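Long-range contacts in VgrG protein (PDB 4DTH), which binds ATP and magnesium through its actin cross-linking domain and, as a toxin, probably cross-links G-actin in host cells: residues V177-K182 and P190-L195; A198-K203 and N273-L278; T120-S125 and I151-G156. All coordinates share one frame; numbering follows the deposited sequence.

Interactions 1 and 2 adjoin on one side of the molecule, their centres 13 Å apart, and meet where L195 CD2 lies 3.9 Å from I277 CG2. Helix 190-196 carries interaction 1 and leads directly into the turn that opens interaction 2. Both lie near the nucleotide site: G178 touches ATP, the V177 side chain is about 6 Å from it, and the W275 side chain is about 11 Å from ATP and about 12 Å from a magnesium ion. Interaction 3 is remote, its centre about 40 Å from that of interaction 1 and on the opposite side of the chain's centre, and packs the end of helix 101-124 against strand 150-153.

Interaction 1: V177-K182 and P190-L195; sequences VGVAAK and PELRLL
Helix 190-196 lies across strand 173-180 beside the ATP pocket, with V177 and V179 of the strand facing E191, L192 and L195 of the helix. The axes of segments 177-180 and 190-195 approach to 9.6 Å and cross at -108°, and the touching helix residues span E191 to L195, about one turn. V179 is at the centre of the contact. With its chi1 of -65°, CG1 stands anti to the carbonyl carbon and CG2 sits between the backbone N and the carbonyl carbon. The L195 side chain meets this fork tip to tip: L195 CD1 is 3.7 Å from V179 CG1 and equally close to V179 CG2, so a single methyl touches both branches. L192 arrives obliquely, placing its CD2 3.8 Å from V179 CG2 and 4.0 Å from V179 CB. V177, two residues back on the same strand face, packs more loosely, its CG1 lying 4.2 Å from L195 CD1. E191 contributes its aliphatic part, with CB 4.4 Å from V179 CG1, while its carboxylate turns to another partner and OE1 is hydrogen-bonded to S23 OG. The join between the two segments is thus made by apolar side chains, and its touching residues are buried except for E191, which is partly exposed. Beyond it, L195 also packs on F350 and L194 on F352, so the helix spreads its contacts to strand 343-352, an antiparallel neighbour of 173-180. Between the two valines, G178 belongs to the ATP pocket and touches the nucleotide. The same piece of strand therefore serves both the helix and the ligand, and this is a helix-on-sheet packing of an alpha-beta protein at the border of its nucleotide site.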
loop_
_atom_site.group_PDB
_atom_site.type_symbol
_atom_site.label_atom_id
_atom_site.label_comp_id
_atom_site.label_asym_id
_atom_site.label_seq_id
_atom_site.Cartn_x
_atom_site.Cartn_y
_atom_site.Cartn_z
ATOM N N VAL A 177 -2.843 -0.582 -7.095
ATOM C CA VAL A 177 -3.606 -0.115 -8.251
ATOM C C VAL A 177 -4.662 0.874 -7.771
ATOM O O VAL A 177 -5.377 0.591 -6.810
ATOM C CB VAL A 177 -4.229 -1.313 -9.035
ATOM C CG1 VAL A 177 -5.259 -0.856 -10.077
ATOM C CG2 VAL A 177 -3.147 -2.178 -9.681
ATOM N N GLY A 178 -4.760 2.009 -8.461
ATOM C CA GLY A 178 -5.776 3.014 -8.183
ATOM C C GLY A 178 -6.752 3.101 -9.333
ATOM O O GLY A 178 -6.325 3.169 -10.485
ATOM N N VAL A 179 -8.065 3.055 -9.044
ATOM C CA VAL A 179 -9.132 3.156 -10.062
ATOM C C VAL A 179 -10.187 4.166 -9.627
ATOM O O VAL A 179 -10.311 4.421 -8.426
ATOM C CB VAL A 179 -9.799 1.779 -10.381
ATOM C CG1 VAL A 179 -8.815 0.813 -11.029
ATOM C CG2 VAL A 179 -10.456 1.158 -9.141
ATOM N N ALA A 180 -11.000 4.688 -10.581
ATOM C CA ALA A 180 -12.122 5.572 -10.248
ATOM C C ALA A 180 -13.081 4.742 -9.376
ATOM O O ALA A 180 -13.362 3.582 -9.710
ATOM C CB ALA A 180 -12.844 6.016 -11.518
ATOM N N ALA A 181 -13.514 5.304 -8.228
ATOM C CA ALA A 181 -14.413 4.618 -7.295
ATOM C C ALA A 181 -15.729 4.223 -7.978
ATOM O O ALA A 181 -16.223 3.119 -7.743
ATOM C CB ALA A 181 -14.686 5.484 -6.076
ATOM N N LYS A 182 -16.221 5.072 -8.905
ATOM C CA LYS A 182 -17.445 4.811 -9.663
ATOM C C LYS A 182 -17.325 3.608 -10.619
ATOM O O LYS A 182 -18.338 3.118 -11.124
ATOM C CB LYS A 182 -17.924 6.078 -10.392
ATOM C CG LYS A 182 -17.038 6.509 -11.553
ATOM C CD LYS A 182 -17.652 7.667 -12.314
ATOM C CE LYS A 182 -16.848 7.949 -13.551
ATOM N NZ LYS A 182 -17.218 9.237 -14.186
ATOM N N PRO A 190 -9.733 -4.168 -17.878
ATOM C CA PRO A 190 -9.047 -5.343 -17.308
ATOM C C PRO A 190 -8.606 -5.148 -15.849
ATOM O O PRO A 190 -8.650 -6.119 -15.093
ATOM C CB PRO A 190 -7.848 -5.548 -18.244
ATOM C CG PRO A 190 -8.246 -4.869 -19.521
ATOM C CD PRO A 190 -9.002 -3.663 -19.061
ATOM N N GLU A 191 -8.213 -3.909 -15.446
ATOM C CA GLU A 191 -7.791 -3.604 -14.055
ATOM C C GLU A 191 -8.990 -3.787 -13.133
ATOM O O GLU A 191 -8.849 -4.352 -12.047
ATOM C CB GLU A 191 -7.307 -2.147 -13.851
ATOM C CG GLU A 191 -6.443 -1.542 -14.924
ATOM C CD GLU A 191 -7.233 -0.964 -16.066
ATOM O OE1 GLU A 191 -7.656 0.213 -15.988
ATOM O OE2 GLU A 191 -7.469 -1.721 -17.028
ATOM N N LEU A 192 -10.163 -3.269 -13.557
ATOM C CA LEU A 192 -11.392 -3.366 -12.765
ATOM C C LEU A 192 -11.812 -4.809 -12.566
ATOM O O LEU A 192 -12.156 -5.186 -11.452
ATOM C CB LEU A 192 -12.532 -2.535 -13.375
ATOM C CG LEU A 192 -12.462 -1.027 -13.122
ATOM C CD1 LEU A 192 -13.451 -0.286 -14.004
ATOM C CD2 LEU A 192 -12.703 -0.685 -11.636
ATOM N N ARG A 193 -11.709 -5.630 -13.627
ATOM C CA ARG A 193 -12.056 -7.054 -13.572
ATOM C C ARG A 193 -11.103 -7.818 -12.656
ATOM O O ARG A 193 -11.550 -8.689 -11.907
ATOM C CB ARG A 193 -12.107 -7.661 -14.979
ATOM C CG ARG A 193 -13.237 -7.058 -15.801
ATOM C CD ARG A 193 -13.522 -7.825 -17.071
ATOM N NE ARG A 193 -12.450 -7.684 -18.064
ATOM C CZ ARG A 193 -12.365 -6.709 -18.959
ATOM N NH1 ARG A 193 -13.284 -5.754 -19.000
ATOM N NH2 ARG A 193 -11.356 -6.677 -19.819
ATOM N N LEU A 194 -9.794 -7.442 -12.677
ATOM C CA LEU A 194 -8.794 -8.042 -11.799
ATOM C C LEU A 194 -9.156 -7.730 -10.324
ATOM O O LEU A 194 -9.132 -8.626 -9.479
ATOM C CB LEU A 194 -7.387 -7.504 -12.146
ATOM C CG LEU A 194 -6.228 -8.031 -11.307
ATOM C CD1 LEU A 194 -6.023 -9.533 -11.519
ATOM C CD2 LEU A 194 -4.943 -7.271 -11.621
ATOM N N LEU A 195 -9.522 -6.464 -10.035
ATOM C CA LEU A 195 -9.897 -6.038 -8.677
ATOM C C LEU A 195 -11.183 -6.699 -8.209
ATOM O O LEU A 195 -11.279 -7.098 -7.046
ATOM C CB LEU A 195 -10.033 -4.512 -8.595
ATOM C CG LEU A 195 -8.734 -3.712 -8.748
ATOM C CD1 LEU A 195 -9.042 -2.266 -8.906
ATOM C CD2 LEU A 195 -7.777 -3.949 -7.574
#

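Interaction 2: A198-K203 and N273-L278; sequences APWYQK and NAWEIL
The indole rings of W200 and W275 meet edge to face, the six-membered ring of W275 pointing at the five-membered ring of W200 with planes at 76° and centroids 4.9 Å apart. This is the tight, buried part of the contact. W275 CE3 lies 3.6 Å from W200 CD1, while A198 CB lies over the rim of the opposite face of the W200 ring. At the edge of the ring, NE1 donates a hydrogen bond of 2.8 Å to I277 O, bent to 149° at the hydrogen and lying in the carbonyl plane, which gives the buried indole nitrogen its partner. W275 O lies at the same edge, 3.2 Å from W200 CD1. A198 CB also rests 3.8 Å from I277 CD1, an apolar contact. K237 of helix 221-245 touches both tryptophans.

The outer side is exposed and sparser: P199 and E276 cross at about a right angle, touching mainly through P199 CG and E276 OE2, 3.5 Å apart. E276 has positive phi where helix 269-275 gives way to strand 277-279, whose backbone pairs with strand 343-352. The contact is that of a type I beta turn, A198 to Y201, whose tryptophan docks onto a helix-to-strand junction through a T-shaped aromatic pair and an indole-to-carbonyl bond.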
loop_
_atom_site.group_PDB
_atom_site.type_symbol
_atom_site.label_atom_id
_atom_site.label_comp_id
_atom_site.label_asym_id
_atom_site.label_seq_id
_atom_site.Cartn_x
_atom_site.Cartn_y
_atom_site.Cartn_z
ATOM N N ALA A 198 -11.229 -10.160 -6.470
ATOM C CA ALA A 198 -10.824 -10.300 -5.062
ATOM C C ALA A 198 -11.828 -11.243 -4.374
ATOM O O ALA A 198 -13.033 -11.116 -4.620
ATOM C CB ALA A 198 -10.815 -8.946 -4.369
ATOM N N PRO A 199 -11.353 -12.253 -3.609
ATOM C CA PRO A 199 -12.295 -13.231 -3.013
ATOM C C PRO A 199 -13.359 -12.618 -2.111
ATOM O O PRO A 199 -14.484 -13.119 -2.058
ATOM C CB PRO A 199 -11.386 -14.182 -2.231
ATOM C CG PRO A 199 -10.033 -13.990 -2.795
ATOM C CD PRO A 199 -9.953 -12.572 -3.267
ATOM N N TRP A 200 -13.009 -11.513 -1.428
ATOM C CA TRP A 200 -13.929 -10.817 -0.530
ATOM C C TRP A 200 -15.029 -10.056 -1.253
ATOM O O TRP A 200 -16.042 -9.747 -0.632
ATOM C CB TRP A 200 -13.165 -9.888 0.424
ATOM C CG TRP A 200 -12.276 -8.885 -0.254
ATOM C CD1 TRP A 200 -10.930 -8.986 -0.448
ATOM C CD2 TRP A 200 -12.670 -7.621 -0.806
ATOM N NE1 TRP A 200 -10.459 -7.867 -1.094
ATOM C CE2 TRP A 200 -11.507 -7.015 -1.335
ATOM C CE3 TRP A 200 -13.896 -6.937 -0.910
ATOM C CZ2 TRP A 200 -11.536 -5.764 -1.967
ATOM C CZ3 TRP A 200 -13.923 -5.701 -1.538
ATOM C CH2 TRP A 200 -12.756 -5.128 -2.062
ATOM N N TYR A 201 -14.820 -9.699 -2.536
ATOM C CA TYR A 201 -15.830 -8.949 -3.278
ATOM C C TYR A 201 -16.969 -9.844 -3.735
ATOM O O TYR A 201 -16.740 -10.811 -4.467
ATOM C CB TYR A 201 -15.230 -8.168 -4.458
ATOM C CG TYR A 201 -16.262 -7.360 -5.216
ATOM C CD1 TYR A 201 -16.918 -6.286 -4.615
ATOM C CD2 TYR A 201 -16.600 -7.680 -6.526
ATOM C CE1 TYR A 201 -17.872 -5.541 -5.310
ATOM C CE2 TYR A 201 -17.539 -6.932 -7.235
ATOM C CZ TYR A 201 -18.174 -5.866 -6.622
ATOM O OH TYR A 201 -19.120 -5.153 -7.314
ATOM N N GLN A 202 -18.193 -9.509 -3.312
ATOM C CA GLN A 202 -19.386 -10.294 -3.636
ATOM C C GLN A 202 -20.242 -9.589 -4.666
ATOM O O GLN A 202 -21.122 -8.792 -4.326
ATOM C CB GLN A 202 -20.168 -10.640 -2.362
ATOM C CG GLN A 202 -19.301 -11.337 -1.320
ATOM C CD GLN A 202 -20.121 -11.842 -0.165
ATOM O OE1 GLN A 202 -21.109 -12.552 -0.349
ATOM N NE2 GLN A 202 -19.702 -11.523 1.049
ATOM N N LYS A 203 -19.965 -9.862 -5.944
ATOM C CA LYS A 203 -20.693 -9.231 -7.032
ATOM C C LYS A 203 -22.219 -9.460 -7.003
ATOM O O LYS A 203 -22.965 -8.600 -7.478
ATOM C CB LYS A 203 -20.080 -9.602 -8.371
ATOM C CG LYS A 203 -20.620 -8.768 -9.505
ATOM C CD LYS A 203 -19.496 -8.172 -10.336
ATOM C CE LYS A 203 -19.993 -7.787 -11.707
ATOM N NZ LYS A 203 -20.513 -8.938 -12.487
ATOM N N ASN A 273 -2.663 -9.984 4.681
ATOM C CA ASN A 273 -2.483 -11.069 3.713
ATOM C C ASN A 273 -3.789 -11.793 3.409
ATOM O O ASN A 273 -4.021 -12.167 2.262
ATOM C CB ASN A 273 -1.412 -12.050 4.184
ATOM C CG ASN A 273 -0.011 -11.495 4.071
ATOM O OD1 ASN A 273 0.228 -10.460 3.436
ATOM N ND2 ASN A 273 0.943 -12.153 4.710
ATOM N N ALA A 274 -4.659 -11.945 4.426
ATOM C CA ALA A 274 -5.956 -12.601 4.272
ATOM C C ALA A 274 -6.893 -11.864 3.305
ATOM O O ALA A 274 -7.734 -12.509 2.690
ATOM C CB ALA A 274 -6.619 -12.795 5.620
ATOM N N TRP A 275 -6.742 -10.527 3.141
ATOM C CA TRP A 275 -7.539 -9.770 2.171
ATOM C C TRP A 275 -7.125 -10.147 0.734
ATOM O O TRP A 275 -7.973 -10.123 -0.161
ATOM C CB TRP A 275 -7.342 -8.254 2.347
ATOM C CG TRP A 275 -8.096 -7.671 3.501
ATOM C CD1 TRP A 275 -7.642 -7.501 4.774
ATOM C CD2 TRP A 275 -9.423 -7.127 3.470
ATOM N NE1 TRP A 275 -8.597 -6.874 5.538
ATOM C CE2 TRP A 275 -9.719 -6.675 4.776
ATOM C CE3 TRP A 275 -10.418 -7.030 2.477
ATOM C CZ2 TRP A 275 -10.962 -6.129 5.119
ATOM C CZ3 TRP A 275 -11.641 -6.461 2.811
ATOM C CH2 TRP A 275 -11.905 -6.018 4.117
ATOM N N GLU A 276 -5.811 -10.445 0.519
ATOM C CA GLU A 276 -5.143 -10.764 -0.769
ATOM C C GLU A 276 -4.999 -9.487 -1.608
ATOM O O GLU A 276 -3.886 -9.083 -1.947
ATOM C CB GLU A 276 -5.851 -11.883 -1.553
ATOM C CG GLU A 276 -5.849 -13.219 -0.820
ATOM C CD GLU A 276 -6.502 -14.363 -1.569
ATOM O OE1 GLU A 276 -6.970 -15.307 -0.896
ATOM O OE2 GLU A 276 -6.559 -14.316 -2.820
ATOM N N ILE A 277 -6.133 -8.861 -1.927
ATOM C CA ILE A 277 -6.232 -7.568 -2.589
ATOM C C ILE A 277 -6.761 -6.676 -1.461
ATOM O O ILE A 277 -7.940 -6.738 -1.092
ATOM C CB ILE A 277 -7.135 -7.600 -3.850
ATOM C CG1 ILE A 277 -6.536 -8.561 -4.908
ATOM C CG2 ILE A 277 -7.299 -6.185 -4.422
ATOM C CD1 ILE A 277 -7.438 -8.908 -6.119
ATOM N N LEU A 278 -5.853 -5.910 -0.868
ATOM C CA LEU A 278 -6.148 -5.099 0.306
ATOM C C LEU A 278 -6.658 -3.689 -0.012
ATOM O O LEU A 278 -5.905 -2.890 -0.568
ATOM C CB LEU A 278 -4.878 -5.018 1.189
ATOM C CG LEU A 278 -4.937 -4.156 2.454
ATOM C CD1 LEU A 278 -5.853 -4.770 3.507
ATOM C CD2 LEU A 278 -3.529 -3.940 3.027
#

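Interaction 3: T120-S125 and I151-G156; sequences THIDQS and IAAGNG. With SO4 (sulfate ion), chain G.
The I122 chi1 of 62° sets CG1 between the backbone N and the carbonyl carbon and leaves CG2 beside the N, while CG of H121 is anti to its backbone N (chi1 -173°), on the side of the helix facing I151. Both branches of I122 lie against A153 from the helix side: CG2 is 3.6 Å from A153 N and CD1 3.7 Å from A153 CB. I122 CG2 also meets I151 CG2 at 4.0 Å. The H121 and I151 side chains cross at about a right angle, with H121 CD2 3.7 Å from I151 CB; S125 CB lies over one face of the H121 ring, toward the rim, and NE2 is hydrogen-bonded to Q128 O.

Past A153, the type II' turn A153-G156 has G154 at its second position with positive phi. N155 N donates a nearly straight bond (2.9 Å, 176°) to O2 of a sulfate ion, probably from the crystallisation liquor, which I157 N and S158 N also bind.

The last turn of helix 101-124 thus runs steeply across strand 150-153, the segment axes approaching to 7.7 Å. I151 also packs on L34 and V36 of strand 34-38, the antiparallel neighbour to which A152 is hydrogen-bonded at V35.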
loop_
_atom_site.group_PDB
_atom_site.type_symbol
_atom_site.label_atom_id
_atom_site.label_comp_id
_atom_site.label_asym_id
_atom_site.label_seq_id
_atom_site.Cartn_x
_atom_site.Cartn_y
_atom_site.Cartn_z
ATOM N N THR A 120 28.016 -1.939 -5.447
ATOM C CA THR A 120 29.332 -1.294 -5.414
ATOM C C THR A 120 29.506 -0.563 -4.080
ATOM O O THR A 120 30.575 -0.650 -3.487
ATOM C CB THR A 120 29.488 -0.357 -6.634
ATOM O OG1 THR A 120 29.399 -1.154 -7.810
ATOM C CG2 THR A 120 30.814 0.402 -6.642
ATOM N N HIS A 121 28.442 0.123 -3.600
ATOM C CA HIS A 121 28.484 0.893 -2.352
ATOM C C HIS A 121 28.881 0.062 -1.138
ATOM O O HIS A 121 29.737 0.482 -0.382
ATOM C CB HIS A 121 27.148 1.618 -2.102
ATOM C CG HIS A 121 27.196 2.560 -0.934
ATOM N ND1 HIS A 121 27.651 3.858 -1.075
ATOM C CD2 HIS A 121 26.853 2.356 0.364
ATOM C CE1 HIS A 121 27.548 4.411 0.122
ATOM N NE2 HIS A 121 27.080 3.547 1.023
ATOM N N ILE A 122 28.305 -1.122 -0.963
ATOM C CA ILE A 122 28.661 -1.984 0.180
ATOM C C ILE A 122 30.058 -2.626 0.032
ATOM O O ILE A 122 30.632 -3.119 1.011
ATOM C CB ILE A 122 27.568 -3.030 0.486
ATOM C CG1 ILE A 122 27.355 -3.990 -0.720
ATOM C CG2 ILE A 122 26.271 -2.351 0.963
ATOM C CD1 ILE A 122 26.626 -5.348 -0.393
ATOM N N ASP A 123 30.597 -2.614 -1.192
ATOM C CA ASP A 123 31.921 -3.163 -1.442
ATOM C C ASP A 123 33.002 -2.161 -1.089
ATOM O O ASP A 123 34.017 -2.544 -0.525
ATOM C CB ASP A 123 32.058 -3.620 -2.899
ATOM C CG ASP A 123 33.294 -4.460 -3.144
ATOM O OD1 ASP A 123 33.462 -5.495 -2.448
ATOM O OD2 ASP A 123 34.096 -4.082 -4.009
ATOM N N GLN A 124 32.792 -0.876 -1.407
ATOM C CA GLN A 124 33.839 0.111 -1.164
ATOM C C GLN A 124 33.533 1.222 -0.181
ATOM O O GLN A 124 34.439 1.972 0.192
ATOM C CB GLN A 124 34.288 0.695 -2.489
ATOM C CG GLN A 124 33.215 1.466 -3.207
ATOM C CD GLN A 124 33.601 1.699 -4.631
ATOM O OE1 GLN A 124 34.153 0.819 -5.309
ATOM N NE2 GLN A 124 33.287 2.888 -5.122
ATOM N N SER A 125 32.263 1.356 0.195
ATOM C CA SER A 125 31.829 2.387 1.116
ATOM C C SER A 125 30.904 1.788 2.169
ATOM O O SER A 125 29.927 2.414 2.548
ATOM C CB SER A 125 31.147 3.519 0.351
ATOM O OG SER A 125 32.087 4.146 -0.506
ATOM N N ILE A 151 24.510 2.910 4.934
ATOM C CA ILE A 151 24.119 1.701 4.205
ATOM C C ILE A 151 25.170 0.655 4.553
ATOM O O ILE A 151 26.369 0.931 4.430
ATOM C CB ILE A 151 24.046 1.953 2.665
ATOM C CG1 ILE A 151 22.996 3.035 2.300
ATOM C CG2 ILE A 151 23.816 0.626 1.888
ATOM C CD1 ILE A 151 21.495 2.669 2.624
ATOM N N ALA A 152 24.731 -0.544 4.949
ATOM C CA ALA A 152 25.648 -1.622 5.306
ATOM C C ALA A 152 25.206 -2.958 4.745
ATOM O O ALA A 152 24.013 -3.254 4.709
ATOM C CB ALA A 152 25.812 -1.712 6.812
ATOM N N ALA A 153 26.178 -3.771 4.320
ATOM C CA ALA A 153 25.951 -5.100 3.752
ATOM C C ALA A 153 25.329 -6.053 4.751
ATOM O O ALA A 153 25.571 -5.939 5.958
ATOM C CB ALA A 153 27.268 -5.675 3.284
ATOM N N GLY A 154 24.545 -6.994 4.231
ATOM C CA GLY A 154 23.902 -8.028 5.031
ATOM C C GLY A 154 23.002 -7.446 6.096
ATOM O O GLY A 154 22.147 -6.610 5.795
ATOM N N ASN A 155 23.224 -7.850 7.349
ATOM C CA ASN A 155 22.426 -7.329 8.450
ATOM C C ASN A 155 23.102 -6.146 9.185
ATOM O O ASN A 155 22.592 -5.666 10.195
ATOM C CB ASN A 155 21.943 -8.470 9.369
ATOM C CG ASN A 155 20.950 -9.381 8.664
ATOM O OD1 ASN A 155 19.859 -8.961 8.247
ATOM N ND2 ASN A 155 21.319 -10.641 8.479
ATOM N N GLY A 156 24.198 -5.640 8.611
ATOM C CA GLY A 156 24.925 -4.483 9.129
ATOM C C GLY A 156 25.682 -4.656 10.434
ATOM O O GLY A 156 26.011 -3.660 11.087
HETATM S S SO4 G . 26.030 -9.251 8.925
HETATM O O1 SO4 G . 26.884 -10.304 9.507
HETATM O O2 SO4 G . 25.311 -9.816 7.756
HETATM O O3 SO4 G . 25.066 -8.797 9.938
HETATM O O4 SO4 G . 26.877 -8.103 8.530
#